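Local coordinates for protein LRA-12 (Uncultured bacterium, PDB 5AEB) that is a di-zinc metallo-beta-lactamase of class B3 that probably hydrolyses beta-lactam antibiotics, carbapenems among them, at residues F24-G28 / Y243-F248; Y36-Y41 / V224-S229. One frame throughout, in Å; residues are numbered along the deposited sequence.

Overall arrangement
Both contacts join the seven-stranded sheet of the metallo-beta-lactamase fold to elements beyond it. Interaction 1 sets the outermost strand 24-27 of that sheet against the loop before helix 251-267; interaction 2 sets the loop leading into strand 41-45 against the end of strand 222-225, of the five-stranded sheet, and the zinc-binding loop that follows it. Along the chain, 36-41 and 224-229 are nested within the loop closed by 24-28 and 243-248. The centres lie about 14 Å apart, and packing of I26 CD1 on Y41 CE1 at 3.8 Å links the two contacts. Interaction 1 lies away from the metals, whereas interaction 2 carries the zinc ligand H227.

Interaction 1 (F24-G28 / Y243-F248); sequences FRIAG and YNPKSF. With SO4 (sulfate ion), chain F.
At the edge of the larger sheet, a classic beta bulge at I26 and A27, both facing L30, meets the loop that wraps back over it, with Y243 and R25 at one end and F248 at the other. The guanidinium of R25 lies flat over one face of the Y243 ring, R25 CZ 3.9 Å from the ring centroid and the planes 12° apart, a cation-pi stack. P245 CD covers the opposite face, sandwiching the ring. An extended arginine chain, CG anti to the backbone N (chi1 -169°), carries the group there, and two hydrogen bonds at its edge hold the guanidinium flat: R25 NE donates to a lone pair of G28 O, which lies in the guanidinium plane, at 2.8 Å, while R25 NH1 holds O4 of a sulfate, probably from the crystallisation liquor, at 2.7 Å. Tyrosine suits its place because the hydroxyl works as well as the ring: G28 N donates to Y243 OH at 2.8 Å, almost straight at 173°, and D174 OD2 is a second hydrogen-bond partner of that oxygen. G28 has positive phi, which glycine adopts readily. At the other end the side chains are apolar. I26 CG2 sits over the F248 face, 4.0 Å from the centroid, as a CH-pi contact, its beta-branch reaching the ring that the 3-10 segment 245-248 presents. F24 and F248 meet rim to rim, F24 CE2 to F248 CZ 3.5 Å, and A27 CB rests near P245 CB. Such a bulged edge strand, closed over by a loop leading to the last helix, here belongs to the periphery of the metallo-beta-lactamase sandwich, away from the zinc site.

Interaction 2 (Y36-Y41 / V224-S229); sequences YDLACY and VASHAS. With ZN (zinc ion), chain C.
D37 and H227 meet in the tightly packed part of this contact, beside the zinc site. H227 ND1 donates to D37 OD2 at 2.8 Å; that oxygen lies near the imidazole plane, whereas the N-H comes to it from above the carboxylate plane. The other oxygen, D37 OD1, accepts from S229 N at 3.0 Å, so the carboxylate is gripped at both ends; its CG stands anti to the backbone N (chi1 -162°), turned across to the 224-229 segment. Backbone bonds from A228 N to D37 O and from A39 N to S226 O bridge the two segments, and the small side chain of A39 allows their close approach, with A39 CB 3.3 Å from A225 O. L38 CD2 lies alongside the imidazole, 3.4 Å from H227 CE1. Farther along the segments, Y41 OH donates to A225 O at 2.6 Å in the carbonyl plane, while V224 CG2 packs against the phenol. By contrast, S229, exposed to solvent, marks the loose side, with little of it buried here. H227 NE2 binds zinc at 2.0 Å, with D88, H89 and two waters completing the site. As second-shell acceptor, D37 would, with the zinc, hold the imidazole in its rotation, and probably increases its electron donation to the metal.

Interaction 1 (F24-G28 / Y243-F248)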
ATOM      1  N   PHE A  24      14.901   1.609   5.629  1.00 25.63           N
ATOM      2  CA  PHE A  24      15.579   2.860   5.272  1.00 25.16           C
ATOM      3  C   PHE A  24      14.640   4.040   5.148  1.00 24.54           C
ATOM      4  O   PHE A  24      13.424   3.883   4.933  1.00 23.47           O
ATOM      5  CB  PHE A  24      16.410   2.709   3.978  1.00 25.75           C
ATOM      6  CG  PHE A  24      15.596   2.533   2.717  1.00 25.26           C
ATOM      7  CD1 PHE A  24      15.055   1.285   2.376  1.00 25.15           C
ATOM      8  CD2 PHE A  24      15.429   3.595   1.823  1.00 25.27           C
ATOM      9  CE1 PHE A  24      14.321   1.114   1.196  1.00 24.91           C
ATOM     10  CE2 PHE A  24      14.683   3.437   0.658  1.00 25.03           C
ATOM     11  CZ  PHE A  24      14.132   2.192   0.334  1.00 24.89           C
ATOM     12  N   ARG A  25      15.230   5.219   5.265  1.00 24.51           N
ATOM     13  CA  ARG A  25      14.561   6.475   5.025  1.00 24.41           C
ATOM     14  C   ARG A  25      14.551   6.762   3.504  1.00 24.37           C
ATOM     15  O   ARG A  25      15.587   6.792   2.851  1.00 24.36           O
ATOM     16  CB  ARG A  25      15.318   7.573   5.789  1.00 25.40           C
ATOM     17  CG  ARG A  25      14.628   8.922   5.885  1.00 25.42           C
ATOM     18  CD  ARG A  25      15.532   9.915   6.627  1.00 26.43           C
ATOM     19  NE  ARG A  25      14.888  11.229   6.684  1.00 26.76           N
ATOM     20  CZ  ARG A  25      15.522  12.403   6.800  1.00 27.65           C
ATOM     21  NH1 ARG A  25      16.845  12.448   6.869  1.00 28.34           N
ATOM     22  NH2 ARG A  25      14.817  13.542   6.832  1.00 27.47           N
ATOM     23  N   ILE A  26      13.350   6.948   2.963  1.00 23.82           N
ATOM     24  CA  ILE A  26      13.166   7.323   1.593  1.00 24.01           C
ATOM     25  C   ILE A  26      13.298   8.853   1.470  1.00 24.27           C
ATOM     26  O   ILE A  26      14.110   9.344   0.686  1.00 24.89           O
ATOM     27  CB  ILE A  26      11.777   6.841   1.077  1.00 23.64           C
ATOM     28  CG1 ILE A  26      11.685   5.297   1.152  1.00 23.32           C
ATOM     29  CG2 ILE A  26      11.514   7.342  -0.335  1.00 23.92           C
ATOM     30  CD1 ILE A  26      10.270   4.791   1.382  1.00 22.79           C
ATOM     31  N   ALA A  27      12.499   9.591   2.245  1.00 23.75           N
ATOM     32  CA  ALA A  27      12.403  11.051   2.090  1.00 24.23           C
ATOM     33  C   ALA A  27      11.685  11.674   3.289  1.00 23.88           C
ATOM     34  O   ALA A  27      10.635  11.205   3.676  1.00 23.30           O
ATOM     35  CB  ALA A  27      11.672  11.393   0.796  1.00 24.17           C
ATOM     36  N   GLY A  28      12.261  12.713   3.888  1.00 24.34           N
ATOM     37  CA  GLY A  28      11.615  13.382   5.013  1.00 24.50           C
ATOM     38  C   GLY A  28      11.303  12.391   6.132  1.00 23.89           C
ATOM     39  O   GLY A  28      12.168  11.628   6.548  1.00 23.81           O
ATOM     40  N   TYR A 243      20.881   8.546   2.970  1.00 43.53           N
ATOM     41  CA  TYR A 243      19.758   9.384   2.565  1.00 40.01           C
ATOM     42  C   TYR A 243      19.892   9.962   1.141  1.00 38.97           C
ATOM     43  O   TYR A 243      20.836  10.680   0.844  1.00 38.78           O
ATOM     44  CB  TYR A 243      19.591  10.504   3.589  1.00 38.88           C
ATOM     45  CG  TYR A 243      18.325  11.297   3.435  1.00 37.02           C
ATOM     46  CD1 TYR A 243      17.092  10.669   3.491  1.00 35.33           C
ATOM     47  CD2 TYR A 243      18.362  12.685   3.256  1.00 36.67           C
ATOM     48  CE1 TYR A 243      15.926  11.387   3.362  1.00 34.31           C
ATOM     49  CE2 TYR A 243      17.196  13.418   3.119  1.00 35.95           C
ATOM     50  CZ  TYR A 243      15.980  12.753   3.179  1.00 34.53           C
ATOM     51  OH  TYR A 243      14.809  13.434   3.059  1.00 33.94           O
ATOM     52  N   ASN A 244      18.939   9.640   0.268  1.00 37.17           N
ATOM     53  CA  ASN A 244      18.919  10.194  -1.081  1.00 36.13           C
ATOM     54  C   ASN A 244      17.532  10.212  -1.715  1.00 34.35           C
ATOM     55  O   ASN A 244      17.241   9.355  -2.552  1.00 33.23           O
ATOM     56  CB  ASN A 244      19.859   9.422  -2.007  1.00 37.48           C
ATOM     57  CG  ASN A 244      20.146  10.176  -3.309  1.00 38.61           C
ATOM     58  OD1 ASN A 244      19.958  11.400  -3.401  1.00 38.89           O
ATOM     59  ND2 ASN A 244      20.619   9.448  -4.316  1.00 39.12           N
ATOM     60  N   PRO A 245      16.692  11.203  -1.345  1.00 33.50           N
ATOM     61  CA  PRO A 245      15.328  11.349  -1.897  1.00 32.20           C
ATOM     62  C   PRO A 245      15.293  11.397  -3.430  1.00 31.91           C
ATOM     63  O   PRO A 245      14.307  10.951  -4.067  1.00 30.87           O
ATOM     64  CB  PRO A 245      14.851  12.698  -1.350  1.00 32.45           C
ATOM     65  CG  PRO A 245      15.802  13.087  -0.278  1.00 33.76           C
ATOM     66  CD  PRO A 245      17.048  12.272  -0.387  1.00 33.85           C
ATOM     67  N   LYS A 246      16.352  11.930  -4.033  1.00 32.07           N
ATOM     68  CA  LYS A 246      16.329  12.151  -5.486  1.00 31.76           C
ATOM     69  C   LYS A 246      16.305  10.864  -6.328  1.00 30.63           C
ATOM     70  O   LYS A 246      15.748  10.860  -7.436  1.00 29.42           O
ATOM     71  CB  LYS A 246      17.414  13.149  -5.911  1.00 33.29           C
ATOM     72  CG  LYS A 246      17.108  14.548  -5.357  1.00 34.91           C
ATOM     73  CD  LYS A 246      18.268  15.500  -5.500  1.00 36.36           C
ATOM     74  CE  LYS A 246      17.965  16.828  -4.832  1.00 37.89           C
ATOM     75  NZ  LYS A 246      19.094  17.774  -5.129  1.00 40.41           N
ATOM     76  N   SER A 247      16.823   9.763  -5.778  1.00 30.14           N
ATOM     77  CA  SER A 247      16.802   8.499  -6.501  1.00 29.49           C
ATOM     78  C   SER A 247      15.389   7.929  -6.671  1.00 28.01           C
ATOM     79  O   SER A 247      15.166   7.016  -7.486  1.00 27.59           O
ATOM     80  CB  SER A 247      17.771   7.483  -5.908  1.00 30.96           C
ATOM     81  OG  SER A 247      17.743   7.510  -4.498  1.00 33.18           O
ATOM     82  N   PHE A 248      14.431   8.527  -5.962  1.00 26.44           N
ATOM     83  CA  PHE A 248      13.034   8.134  -6.049  1.00 25.09           C
ATOM     84  C   PHE A 248      12.182   9.072  -6.911  1.00 24.46           C
ATOM     85  O   PHE A 248      10.976   8.870  -7.068  1.00 23.87           O
ATOM     86  CB  PHE A 248      12.462   7.930  -4.631  1.00 24.54           C
ATOM     87  CG  PHE A 248      13.087   6.773  -3.910  1.00 24.65           C
ATOM     88  CD1 PHE A 248      12.687   5.470  -4.183  1.00 24.26           C
ATOM     89  CD2 PHE A 248      14.113   6.980  -2.992  1.00 25.35           C
ATOM     90  CE1 PHE A 248      13.290   4.405  -3.529  1.00 24.74           C
ATOM     91  CE2 PHE A 248      14.708   5.927  -2.332  1.00 25.48           C
ATOM     92  CZ  PHE A 248      14.312   4.636  -2.613  1.00 25.50           C
TER
HETATM   93  S   SO4 F1310      17.776  15.965   7.394  1.00 76.51           S
HETATM   94  O1  SO4 F1310      18.028  17.306   6.817  1.00 80.49           O
HETATM   95  O2  SO4 F1310      16.574  16.065   8.272  1.00 68.49           O
HETATM   96  O3  SO4 F1310      18.966  15.510   8.160  1.00 72.97           O
HETATM   97  O4  SO4 F1310      17.584  14.996   6.285  1.00 72.89           O

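Interaction 2 (Y36-Y41 / V224-S229)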
ATOM      1  N   TYR A  36      11.504  -7.624   1.208  1.00 23.70           N
ATOM      2  CA  TYR A  36      12.253  -7.376   0.009  1.00 24.43           C
ATOM      3  C   TYR A  36      11.306  -6.939  -1.131  1.00 23.80           C
ATOM      4  O   TYR A  36      11.686  -6.062  -1.907  1.00 23.93           O
ATOM      5  CB  TYR A  36      13.120  -8.582  -0.370  1.00 25.89           C
ATOM      6  CG  TYR A  36      14.054  -8.284  -1.519  1.00 27.04           C
ATOM      7  CD1 TYR A  36      13.618  -8.447  -2.832  1.00 27.43           C
ATOM      8  CD2 TYR A  36      15.371  -7.835  -1.300  1.00 27.95           C
ATOM      9  CE1 TYR A  36      14.439  -8.170  -3.904  1.00 28.65           C
ATOM     10  CE2 TYR A  36      16.215  -7.560  -2.378  1.00 28.92           C
ATOM     11  CZ  TYR A  36      15.736  -7.724  -3.679  1.00 29.12           C
ATOM     12  OH  TYR A  36      16.506  -7.457  -4.786  1.00 30.16           O
ATOM     13  N   ASP A  37      10.100  -7.513  -1.203  1.00 23.19           N
ATOM     14  CA  ASP A  37       9.055  -7.100  -2.179  1.00 22.96           C
ATOM     15  C   ASP A  37       7.719  -6.545  -1.621  1.00 22.05           C
ATOM     16  O   ASP A  37       7.042  -5.801  -2.311  1.00 21.70           O
ATOM     17  CB  ASP A  37       8.746  -8.200  -3.207  1.00 23.74           C
ATOM     18  CG  ASP A  37       8.022  -7.655  -4.457  1.00 24.15           C
ATOM     19  OD1 ASP A  37       8.530  -6.728  -5.136  1.00 24.56           O
ATOM     20  OD2 ASP A  37       6.935  -8.152  -4.774  1.00 24.22           O
ATOM     21  N   LEU A  38       7.323  -6.900  -0.397  1.00 21.77           N
ATOM     22  CA  LEU A  38       6.072  -6.340   0.157  1.00 21.03           C
ATOM     23  C   LEU A  38       6.345  -5.025   0.870  1.00 20.40           C
ATOM     24  O   LEU A  38       6.974  -4.982   1.917  1.00 20.02           O
ATOM     25  CB  LEU A  38       5.313  -7.350   1.025  1.00 21.10           C
ATOM     26  CG  LEU A  38       5.141  -8.706   0.328  1.00 21.76           C
ATOM     27  CD1 LEU A  38       4.346  -9.683   1.187  1.00 21.80           C
ATOM     28  CD2 LEU A  38       4.446  -8.503  -1.019  1.00 21.57           C
ATOM     29  N   ALA A  39       5.879  -3.942   0.268  1.00 20.29           N
ATOM     30  CA  ALA A  39       6.271  -2.596   0.690  1.00 20.19           C
ATOM     31  C   ALA A  39       5.396  -2.139   1.827  1.00 20.33           C
ATOM     32  O   ALA A  39       4.156  -2.152   1.735  1.00 20.77           O
ATOM     33  CB  ALA A  39       6.182  -1.631  -0.474  1.00 20.28           C
ATOM     34  N   CYS A  40       6.050  -1.776   2.922  1.00 20.30           N
ATOM     35  CA  CYS A  40       5.393  -1.212   4.093  1.00 19.90           C
ATOM     36  C   CYS A  40       6.131   0.064   4.428  1.00 19.30           C
ATOM     37  O   CYS A  40       7.370   0.149   4.271  1.00 19.02           O
ATOM     38  CB  CYS A  40       5.489  -2.172   5.269  1.00 20.62           C
ATOM     39  SG  CYS A  40       4.861  -3.802   4.832  1.00 22.67           S
ATOM     40  N   TYR A  41       5.381   1.044   4.905  1.00 18.64           N
ATOM     41  CA  TYR A  41       5.943   2.356   5.130  1.00 18.67           C
ATOM     42  C   TYR A  41       5.616   2.836   6.518  1.00 18.78           C
ATOM     43  O   TYR A  41       4.549   2.506   7.073  1.00 18.85           O
ATOM     44  CB  TYR A  41       5.423   3.344   4.078  1.00 18.73           C
ATOM     45  CG  TYR A  41       5.706   2.887   2.664  1.00 18.76           C
ATOM     46  CD1 TYR A  41       6.960   3.074   2.085  1.00 18.87           C
ATOM     47  CD2 TYR A  41       4.715   2.256   1.912  1.00 18.81           C
ATOM     48  CE1 TYR A  41       7.223   2.646   0.789  1.00 19.04           C
ATOM     49  CE2 TYR A  41       4.971   1.800   0.631  1.00 18.95           C
ATOM     50  CZ  TYR A  41       6.226   2.013   0.064  1.00 19.08           C
ATOM     51  OH  TYR A  41       6.464   1.568  -1.220  1.00 19.35           O
ATOM     52  N   VAL A 224       6.008   5.854  -4.690  1.00 18.71           N
ATOM     53  CA  VAL A 224       6.358   4.505  -4.291  1.00 18.77           C
ATOM     54  C   VAL A 224       5.122   3.644  -4.514  1.00 18.54           C
ATOM     55  O   VAL A 224       4.039   4.173  -4.818  1.00 18.36           O
ATOM     56  CB  VAL A 224       6.824   4.440  -2.817  1.00 18.98           C
ATOM     57  CG1 VAL A 224       8.101   5.257  -2.615  1.00 19.38           C
ATOM     58  CG2 VAL A 224       5.706   4.946  -1.918  1.00 18.81           C
ATOM     59  N   ALA A 225       5.255   2.329  -4.350  1.00 18.62           N
ATOM     60  CA  ALA A 225       4.133   1.448  -4.673  1.00 18.51           C
ATOM     61  C   ALA A 225       3.963   0.339  -3.637  1.00 18.59           C
ATOM     62  O   ALA A 225       4.726   0.270  -2.673  1.00 18.76           O
ATOM     63  CB  ALA A 225       4.271   0.898  -6.098  1.00 18.64           C
ATOM     64  N   SER A 226       2.945  -0.497  -3.814  1.00 18.56           N
ATOM     65  CA  SER A 226       2.660  -1.569  -2.880  1.00 18.69           C
ATOM     66  C   SER A 226       3.691  -2.720  -2.941  1.00 19.07           C
ATOM     67  O   SER A 226       3.901  -3.411  -1.959  1.00 19.28           O
ATOM     68  CB  SER A 226       1.250  -2.094  -3.120  1.00 18.64           C
ATOM     69  OG  SER A 226       0.291  -1.129  -2.628  1.00 18.40           O
ATOM     70  N   HIS A 227       4.323  -2.902  -4.093  1.00 19.23           N
ATOM     71  CA  HIS A 227       5.412  -3.887  -4.242  1.00 19.70           C
ATOM     72  C   HIS A 227       6.681  -3.170  -4.624  1.00 19.83           C
ATOM     73  O   HIS A 227       6.645  -2.286  -5.482  1.00 19.62           O
ATOM     74  CB  HIS A 227       5.061  -4.945  -5.303  1.00 19.97           C
ATOM     75  CG  HIS A 227       3.997  -5.925  -4.857  1.00 20.06           C
ATOM     76  ND1 HIS A 227       4.287  -7.171  -4.417  1.00 20.52           N
ATOM     77  CD2 HIS A 227       2.612  -5.808  -4.817  1.00 19.82           C
ATOM     78  CE1 HIS A 227       3.131  -7.790  -4.043  1.00 20.53           C
ATOM     79  NE2 HIS A 227       2.112  -6.966  -4.313  1.00 20.11           N
ATOM     80  N   ALA A 228       7.820  -3.565  -4.038  1.00 20.26           N
ATOM     81  CA  ALA A 228       9.083  -2.904  -4.339  1.00 20.50           C
ATOM     82  C   ALA A 228       9.358  -2.954  -5.844  1.00 20.59           C
ATOM     83  O   ALA A 228       9.773  -1.957  -6.439  1.00 20.48           O
ATOM     84  CB  ALA A 228      10.230  -3.502  -3.550  1.00 21.13           C
ATOM     85  N   SER A 229       9.076  -4.095  -6.463  1.00 20.83           N
ATOM     86  CA  SER A 229       9.386  -4.269  -7.859  1.00 21.06           C
ATOM     87  C   SER A 229       8.614  -3.264  -8.712  1.00 20.60           C
ATOM     88  O   SER A 229       9.129  -2.838  -9.733  1.00 20.74           O
ATOM     89  CB  SER A 229       9.135  -5.711  -8.321  1.00 21.51           C
ATOM     90  OG  SER A 229       7.769  -6.058  -8.141  1.00 21.25           O
TER
HETATM   91 ZN    ZN C1307       0.152  -7.099  -3.802  0.70  2.00          ZN
HETATM   92  O   HOH W   1      -0.376  -6.295  -5.424  1.00  4.14           O
HETATM   93  O   HOH W   2      -1.647  -7.698  -4.151  1.00  2.00           O